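Local structure of acetyl-CoA acetyltransferase A (Ascaris suum, 6BJA) at residues L368-A380 and G385-L397. The protein probably catalyses the CoA-dependent thiolytic cleavage or formation of acetoacetyl-CoA-type thioesters, as a coenzyme A-binding member of the thiolase family. Sequence-based numbering, arbitrary orientation.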
ATOM      1  N   LEU A 368     -26.043   0.405  32.417  1.00 16.13           N
ATOM      2  CA  LEU A 368     -27.112  -0.244  33.168  1.00 17.76           C
ATOM      3  C   LEU A 368     -26.892  -0.128  34.678  1.00 17.71           C
ATOM      4  O   LEU A 368     -27.818   0.224  35.422  1.00 17.89           O
ATOM      5  CB  LEU A 368     -27.229  -1.719  32.769  1.00 17.13           C
ATOM      6  CG  LEU A 368     -28.289  -2.516  33.521  1.00 17.52           C
ATOM      7  CD1 LEU A 368     -29.686  -2.018  33.157  1.00 19.05           C
ATOM      8  CD2 LEU A 368     -28.151  -3.996  33.238  1.00 19.64           C
ATOM      9  N   VAL A 369     -25.687  -0.472  35.128  1.00 17.14           N
ATOM     10  CA  VAL A 369     -25.379  -0.483  36.546  1.00 17.27           C
ATOM     11  C   VAL A 369     -25.700   0.884  37.134  1.00 18.24           C
ATOM     12  O   VAL A 369     -26.334   0.989  38.186  1.00 18.28           O
ATOM     13  CB  VAL A 369     -23.897  -0.865  36.787  1.00 16.62           C
ATOM     14  CG1 VAL A 369     -23.439  -0.468  38.205  1.00 18.98           C
ATOM     15  CG2 VAL A 369     -23.703  -2.355  36.554  1.00 19.65           C
ATOM     16  N   HIS A 370     -25.307   1.946  36.448  1.00 15.86           N
ATOM     17  CA  HIS A 370     -25.423   3.267  37.047  1.00 18.16           C
ATOM     18  C   HIS A 370     -26.799   3.919  36.855  1.00 18.27           C
ATOM     19  O   HIS A 370     -27.101   4.920  37.482  1.00 19.84           O
ATOM     20  CB  HIS A 370     -24.313   4.151  36.515  1.00 18.55           C
ATOM     21  CG  HIS A 370     -22.997   3.801  37.107  1.00 17.68           C
ATOM     22  ND1 HIS A 370     -22.751   3.905  38.461  1.00 17.73           N
ATOM     23  CD2 HIS A 370     -21.873   3.284  36.553  1.00 17.13           C
ATOM     24  CE1 HIS A 370     -21.522   3.487  38.708  1.00 21.03           C
ATOM     25  NE2 HIS A 370     -20.968   3.114  37.565  1.00 18.59           N
ATOM     26  N   ALA A 371     -27.640   3.324  36.011  1.00 17.39           N
ATOM     27  CA  ALA A 371     -29.027   3.784  35.860  1.00 17.55           C
ATOM     28  C   ALA A 371     -29.966   3.092  36.856  1.00 21.50           C
ATOM     29  O   ALA A 371     -30.961   3.679  37.305  1.00 21.36           O
ATOM     30  CB  ALA A 371     -29.501   3.544  34.436  1.00 18.47           C
ATOM     31  N   LEU A 372     -29.660   1.843  37.192  1.00 19.87           N
ATOM     32  CA  LEU A 372     -30.418   1.106  38.191  1.00 19.86           C
ATOM     33  C   LEU A 372     -30.369   1.778  39.551  1.00 19.68           C
ATOM     34  O   LEU A 372     -29.329   2.303  39.949  1.00 20.65           O
ATOM     35  CB  LEU A 372     -29.888  -0.314  38.339  1.00 19.71           C
ATOM     36  CG  LEU A 372     -30.167  -1.301  37.203  1.00 18.91           C
ATOM     37  CD1 LEU A 372     -29.335  -2.569  37.399  1.00 19.81           C
ATOM     38  CD2 LEU A 372     -31.664  -1.648  37.112  1.00 21.40           C
ATOM     39  N   LYS A 373     -31.499   1.747  40.255  1.00 24.58           N
ATOM     40  CA  LYS A 373     -31.527   2.131  41.664  1.00 23.26           C
ATOM     41  C   LYS A 373     -31.358   0.903  42.553  1.00 21.03           C
ATOM     42  O   LYS A 373     -31.527  -0.229  42.099  1.00 22.83           O
ATOM     43  CB  LYS A 373     -32.838   2.859  41.977  1.00 22.88           C
ATOM     44  CG  LYS A 373     -33.018   4.132  41.157  1.00 30.00           C
ATOM     45  CD  LYS A 373     -34.424   4.696  41.267  1.00 40.60           C
ATOM     46  CE  LYS A 373     -34.706   5.640  40.099  1.00 43.42           C
ATOM     47  NZ  LYS A 373     -33.577   6.603  39.902  1.00 52.02           N
ATOM     48  N   SER A 374     -31.010   1.117  43.819  1.00 22.93           N
ATOM     49  CA  SER A 374     -30.743   0.006  44.727  1.00 24.79           C
ATOM     50  C   SER A 374     -31.907  -0.982  44.778  1.00 26.16           C
ATOM     51  O   SER A 374     -33.064  -0.573  44.855  1.00 27.44           O
ATOM     52  CB  SER A 374     -30.440   0.522  46.137  1.00 29.69           C
ATOM     53  OG  SER A 374     -29.249   1.297  46.140  1.00 33.46           O
ATOM     54  N   ASP A 375     -31.559  -2.272  44.726  1.00 25.65           N
ATOM     55  CA  ASP A 375     -32.479  -3.412  44.802  1.00 26.87           C
ATOM     56  C   ASP A 375     -33.190  -3.689  43.480  1.00 27.28           C
ATOM     57  O   ASP A 375     -33.919  -4.671  43.373  1.00 30.18           O
ATOM     58  CB  ASP A 375     -33.517  -3.226  45.924  1.00 29.53           C
ATOM     59  CG  ASP A 375     -32.886  -3.203  47.300  1.00 40.12           C
ATOM     60  OD1 ASP A 375     -31.973  -4.016  47.537  1.00 41.50           O
ATOM     61  OD2 ASP A 375     -33.308  -2.382  48.142  1.00 50.97           O
ATOM     62  N   GLU A 376     -32.982  -2.840  42.478  1.00 23.59           N
ATOM     63  CA  GLU A 376     -33.560  -3.092  41.162  1.00 23.99           C
ATOM     64  C   GLU A 376     -32.761  -4.128  40.386  1.00 22.90           C
ATOM     65  O   GLU A 376     -31.539  -4.236  40.540  1.00 22.94           O
ATOM     66  CB  GLU A 376     -33.658  -1.802  40.346  1.00 24.05           C
ATOM     67  CG  GLU A 376     -34.706  -0.841  40.881  1.00 24.40           C
ATOM     68  CD  GLU A 376     -34.934   0.368  39.989  1.00 29.07           C
ATOM     69  OE1 GLU A 376     -34.021   0.750  39.216  1.00 24.07           O
ATOM     70  OE2 GLU A 376     -36.038   0.962  40.073  1.00 30.32           O
ATOM     71  N   LEU A 377     -33.489  -4.877  39.561  1.00 21.29           N
ATOM     72  CA  LEU A 377     -32.911  -5.853  38.640  1.00 20.68           C
ATOM     73  C   LEU A 377     -32.805  -5.239  37.257  1.00 19.07           C
ATOM     74  O   LEU A 377     -33.709  -4.553  36.798  1.00 20.11           O
ATOM     75  CB  LEU A 377     -33.757  -7.126  38.576  1.00 23.63           C
ATOM     76  CG  LEU A 377     -33.850  -7.942  39.864  1.00 26.45           C
ATOM     77  CD1 LEU A 377     -34.713  -9.165  39.610  1.00 30.22           C
ATOM     78  CD2 LEU A 377     -32.476  -8.338  40.396  1.00 29.28           C
ATOM     79  N   GLY A 378     -31.675  -5.494  36.594  1.00 19.24           N
ATOM     80  CA  GLY A 378     -31.493  -5.016  35.239  1.00 18.02           C
ATOM     81  C   GLY A 378     -30.962  -6.137  34.348  1.00 17.07           C
ATOM     82  O   GLY A 378     -30.311  -7.085  34.804  1.00 18.37           O
ATOM     83  N   VAL A 379     -31.258  -6.023  33.061  1.00 17.60           N
ATOM     84  CA  VAL A 379     -30.713  -6.924  32.053  1.00 17.47           C
ATOM     85  C   VAL A 379     -30.025  -6.134  30.954  1.00 16.09           C
ATOM     86  O   VAL A 379     -30.584  -5.174  30.425  1.00 17.11           O
ATOM     87  CB  VAL A 379     -31.801  -7.821  31.427  1.00 18.25           C
ATOM     88  CG1 VAL A 379     -31.215  -8.694  30.289  1.00 18.19           C
ATOM     89  CG2 VAL A 379     -32.396  -8.703  32.477  1.00 20.80           C
ATOM     90  N   ALA A 380     -28.794  -6.531  30.629  1.00 17.59           N
ATOM     91  CA  ALA A 380     -28.091  -5.986  29.484  1.00 15.43           C
ATOM     92  C   ALA A 380     -27.923  -7.102  28.466  1.00 15.96           C
ATOM     93  O   ALA A 380     -27.509  -8.205  28.822  1.00 17.03           O
ATOM     94  CB  ALA A 380     -26.745  -5.403  29.886  1.00 16.98           C
ATOM     95  N   GLY A 385     -22.420  -9.820  15.061  1.00 18.77           N
ATOM     96  CA  GLY A 385     -22.263 -10.381  13.743  1.00 20.78           C
ATOM     97  C   GLY A 385     -21.889 -11.845  13.857  1.00 18.80           C
ATOM     98  O   GLY A 385     -21.064 -12.229  14.692  1.00 20.15           O
ATOM     99  N   GLY A 386     -22.526 -12.655  13.020  1.00 18.77           N
ATOM    100  CA  GLY A 386     -22.387 -14.098  13.070  1.00 18.67           C
ATOM    101  C   GLY A 386     -23.578 -14.820  13.660  1.00 18.46           C
ATOM    102  O   GLY A 386     -23.685 -16.044  13.564  1.00 18.76           O
ATOM    103  N   GLY A 387     -24.482 -14.077  14.280  1.00 17.21           N
ATOM    104  CA  GLY A 387     -25.720 -14.642  14.759  1.00 16.93           C
ATOM    105  C   GLY A 387     -25.833 -14.959  16.235  1.00 22.15           C
ATOM    106  O   GLY A 387     -26.694 -15.727  16.623  1.00 26.35           O
ATOM    107  N   GLU A 388     -25.001 -14.362  17.086  1.00 17.36           N
ATOM    108  CA  GLU A 388     -25.040 -14.706  18.497  1.00 16.07           C
ATOM    109  C   GLU A 388     -25.504 -13.506  19.304  1.00 15.63           C
ATOM    110  O   GLU A 388     -25.563 -12.379  18.799  1.00 17.96           O
ATOM    111  CB  GLU A 388     -23.675 -15.191  18.986  1.00 17.16           C
ATOM    112  CG  GLU A 388     -23.324 -16.584  18.482  1.00 20.03           C
ATOM    113  CD  GLU A 388     -22.236 -17.225  19.299  1.00 23.15           C
ATOM    114  OE1 GLU A 388     -22.400 -17.352  20.552  1.00 24.85           O
ATOM    115  OE2 GLU A 388     -21.220 -17.579  18.663  1.00 20.86           O
ATOM    116  N   ALA A 389     -25.885 -13.787  20.542  1.00 17.42           N
ATOM    117  CA  ALA A 389     -26.124 -12.735  21.521  1.00 17.19           C
ATOM    118  C   ALA A 389     -25.815 -13.218  22.924  1.00 19.80           C
ATOM    119  O   ALA A 389     -25.862 -14.424  23.221  1.00 19.25           O
ATOM    120  CB  ALA A 389     -27.569 -12.232  21.448  1.00 16.85           C
ATOM    121  N   SER A 390     -25.471 -12.252  23.773  1.00 19.03           N
ATOM    122  CA  SER A 390     -25.154 -12.463  25.175  1.00 17.72           C
ATOM    123  C   SER A 390     -26.054 -11.579  26.018  1.00 18.77           C
ATOM    124  O   SER A 390     -26.409 -10.477  25.588  1.00 19.50           O
ATOM    125  CB  SER A 390     -23.687 -12.133  25.457  1.00 21.37           C
ATOM    126  OG  SER A 390     -22.833 -12.831  24.568  1.00 28.37           O
ATOM    127  N   ALA A 391     -26.460 -12.079  27.177  1.00 19.35           N
ATOM    128  CA  ALA A 391     -27.256 -11.281  28.118  1.00 18.54           C
ATOM    129  C   ALA A 391     -26.799 -11.554  29.542  1.00 19.07           C
ATOM    130  O   ALA A 391     -26.336 -12.662  29.866  1.00 21.75           O
ATOM    131  CB  ALA A 391     -28.732 -11.578  27.963  1.00 20.62           C
ATOM    132  N   ILE A 392     -26.911 -10.535  30.393  1.00 17.32           N
ATOM    133  CA  ILE A 392     -26.500 -10.640  31.783  1.00 18.15           C
ATOM    134  C   ILE A 392     -27.592 -10.022  32.653  1.00 18.11           C
ATOM    135  O   ILE A 392     -28.203  -9.016  32.291  1.00 18.80           O
ATOM    136  CB  ILE A 392     -25.097  -9.969  32.026  1.00 21.90           C
ATOM    137  CG1 ILE A 392     -24.554 -10.272  33.418  1.00 23.17           C
ATOM    138  CG2 ILE A 392     -25.148  -8.494  31.783  1.00 20.31           C
ATOM    139  CD1 ILE A 392     -23.039  -9.990  33.529  1.00 24.89           C
ATOM    140  N   LEU A 393     -27.850 -10.683  33.777  1.00 19.60           N
ATOM    141  CA  LEU A 393     -28.790 -10.217  34.786  1.00 20.15           C
ATOM    142  C   LEU A 393     -28.037  -9.689  35.993  1.00 19.46           C
ATOM    143  O   LEU A 393     -27.193 -10.398  36.564  1.00 19.88           O
ATOM    144  CB  LEU A 393     -29.717 -11.366  35.197  1.00 21.22           C
ATOM    145  CG  LEU A 393     -30.675 -11.091  36.359  1.00 20.13           C
ATOM    146  CD1 LEU A 393     -31.756 -10.111  35.930  1.00 22.26           C
ATOM    147  CD2 LEU A 393     -31.284 -12.421  36.836  1.00 23.36           C
ATOM    148  N   ILE A 394     -28.330  -8.447  36.371  1.00 18.35           N
ATOM    149  CA  ILE A 394     -27.674  -7.843  37.517  1.00 18.05           C
ATOM    150  C   ILE A 394     -28.644  -7.239  38.510  1.00 19.19           C
ATOM    151  O   ILE A 394     -29.745  -6.812  38.153  1.00 20.21           O
ATOM    152  CB  ILE A 394     -26.665  -6.788  37.082  1.00 24.41           C
ATOM    153  CG1 ILE A 394     -27.312  -5.622  36.371  1.00 27.99           C
ATOM    154  CG2 ILE A 394     -25.578  -7.420  36.186  1.00 23.04           C
ATOM    155  CD1 ILE A 394     -26.371  -4.437  36.306  1.00 28.29           C
ATOM    156  N   LYS A 395     -28.221  -7.232  39.769  1.00 21.13           N
ATOM    157  CA  LYS A 395     -28.967  -6.613  40.855  1.00 20.60           C
ATOM    158  C   LYS A 395     -28.140  -5.472  41.394  1.00 20.89           C
ATOM    159  O   LYS A 395     -26.975  -5.662  41.741  1.00 22.07           O
ATOM    160  CB  LYS A 395     -29.263  -7.608  41.982  1.00 23.82           C
ATOM    161  CG  LYS A 395     -30.067  -6.979  43.137  1.00 29.15           C
ATOM    162  CD  LYS A 395     -30.395  -7.978  44.249  1.00 38.68           C
ATOM    163  CE  LYS A 395     -29.137  -8.482  44.956  1.00 48.56           C
ATOM    164  NZ  LYS A 395     -29.418  -9.385  46.120  1.00 54.75           N
ATOM    165  N   LYS A 396     -28.733  -4.288  41.442  1.00 21.52           N
ATOM    166  CA  LYS A 396     -28.069  -3.129  42.008  1.00 21.73           C
ATOM    167  C   LYS A 396     -28.166  -3.204  43.527  1.00 24.05           C
ATOM    168  O   LYS A 396     -29.218  -3.529  44.066  1.00 24.67           O
ATOM    169  CB  LYS A 396     -28.698  -1.858  41.465  1.00 22.94           C
ATOM    170  CG  LYS A 396     -27.980  -0.561  41.784  1.00 21.93           C
ATOM    171  CD  LYS A 396     -26.659  -0.466  41.037  1.00 19.94           C
ATOM    172  CE  LYS A 396     -25.919   0.832  41.330  1.00 22.06           C
ATOM    173  NZ  LYS A 396     -26.631   2.042  40.886  1.00 21.05           N
ATOM    174  N   LEU A 397     -27.060  -2.919  44.210  1.00 24.00           N
ATOM    175  CA  LEU A 397     -27.014  -3.007  45.663  1.00 23.87           C
ATOM    176  C   LEU A 397     -27.209  -1.627  46.277  1.00 31.96           C
ATOM    177  O   LEU A 397     -27.276  -0.626  45.557  1.00 29.22           O
ATOM    178  CB  LEU A 397     -25.691  -3.636  46.103  1.00 24.13           C
ATOM    179  CG  LEU A 397     -25.501  -5.032  45.488  1.00 28.00           C
ATOM    180  CD1 LEU A 397     -24.145  -5.601  45.828  1.00 30.39           C
ATOM    181  CD2 LEU A 397     -26.603  -5.986  45.920  1.00 32.50           C
ATOM    182  OXT LEU A 397     -27.318  -1.481  47.503  1.00 37.02           O
TER
HETATM  183  O   HOH W   1     -24.544   3.937  40.605  1.00 20.67           O
HETATM  184  O   HOH W   2     -27.877   2.805  43.364  1.00 32.15           O
HETATM  185  O   HOH W   3     -29.923  -5.238  46.776  1.00 43.65           O
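The first half of strand 377-384 pairs antiparallel with strand 388-396 in the closing beta hairpin of the thiolase C-terminal domain, and the end of helix 357-371 packs on strand 388-396. Gly-378 and Ile-394 form a hydrogen-bonded pair, with Gly-378 N to Ile-394 O at 2.8 Å, and Ala-380 and Ile-392 form the next. Toward the chain end, Lys-396 N gives a nearly straight bond to Glu-376 O (2.9 Å, 171°), and Asp-375 N meets Lys-396 O from above the carbonyl plane. The Lys-396 chain passes Leu-372 CB, turning about CB-CG (chi2 69°) and again at its tip, which brings NZ to Val-369 O of the last helical turn and Leu-372 O just beyond it, each at 2.9 Å. These carbonyls and two waters surround the ammonium, sharing its three N-H groups; one water lies 2.8 Å from His-370 ND1, the ring's NE2 being bonded to Ala-16 O. Ile-394 has CG1 between its backbone N and carbonyl carbon (chi1 63°), which carries CD1 against the helix: it meets Leu-368 CD2 tip to tip at 3.6 Å and presses tightly on Val-369 CG2 at 3.4 Å. On the other sheet face, the side chains of Val-379 and Leu-393 cross obliquely, Val-379 CG2 3.8 Å from Leu-393 CD1, and touch Leu-306 and Ser-310 of helix 298-310, respectively. Ile-392 and Ala-380 face helix 97-110, and Val-379 bonds through its backbone to strand 319-322, placing the hairpin between that strand and strand 280-289.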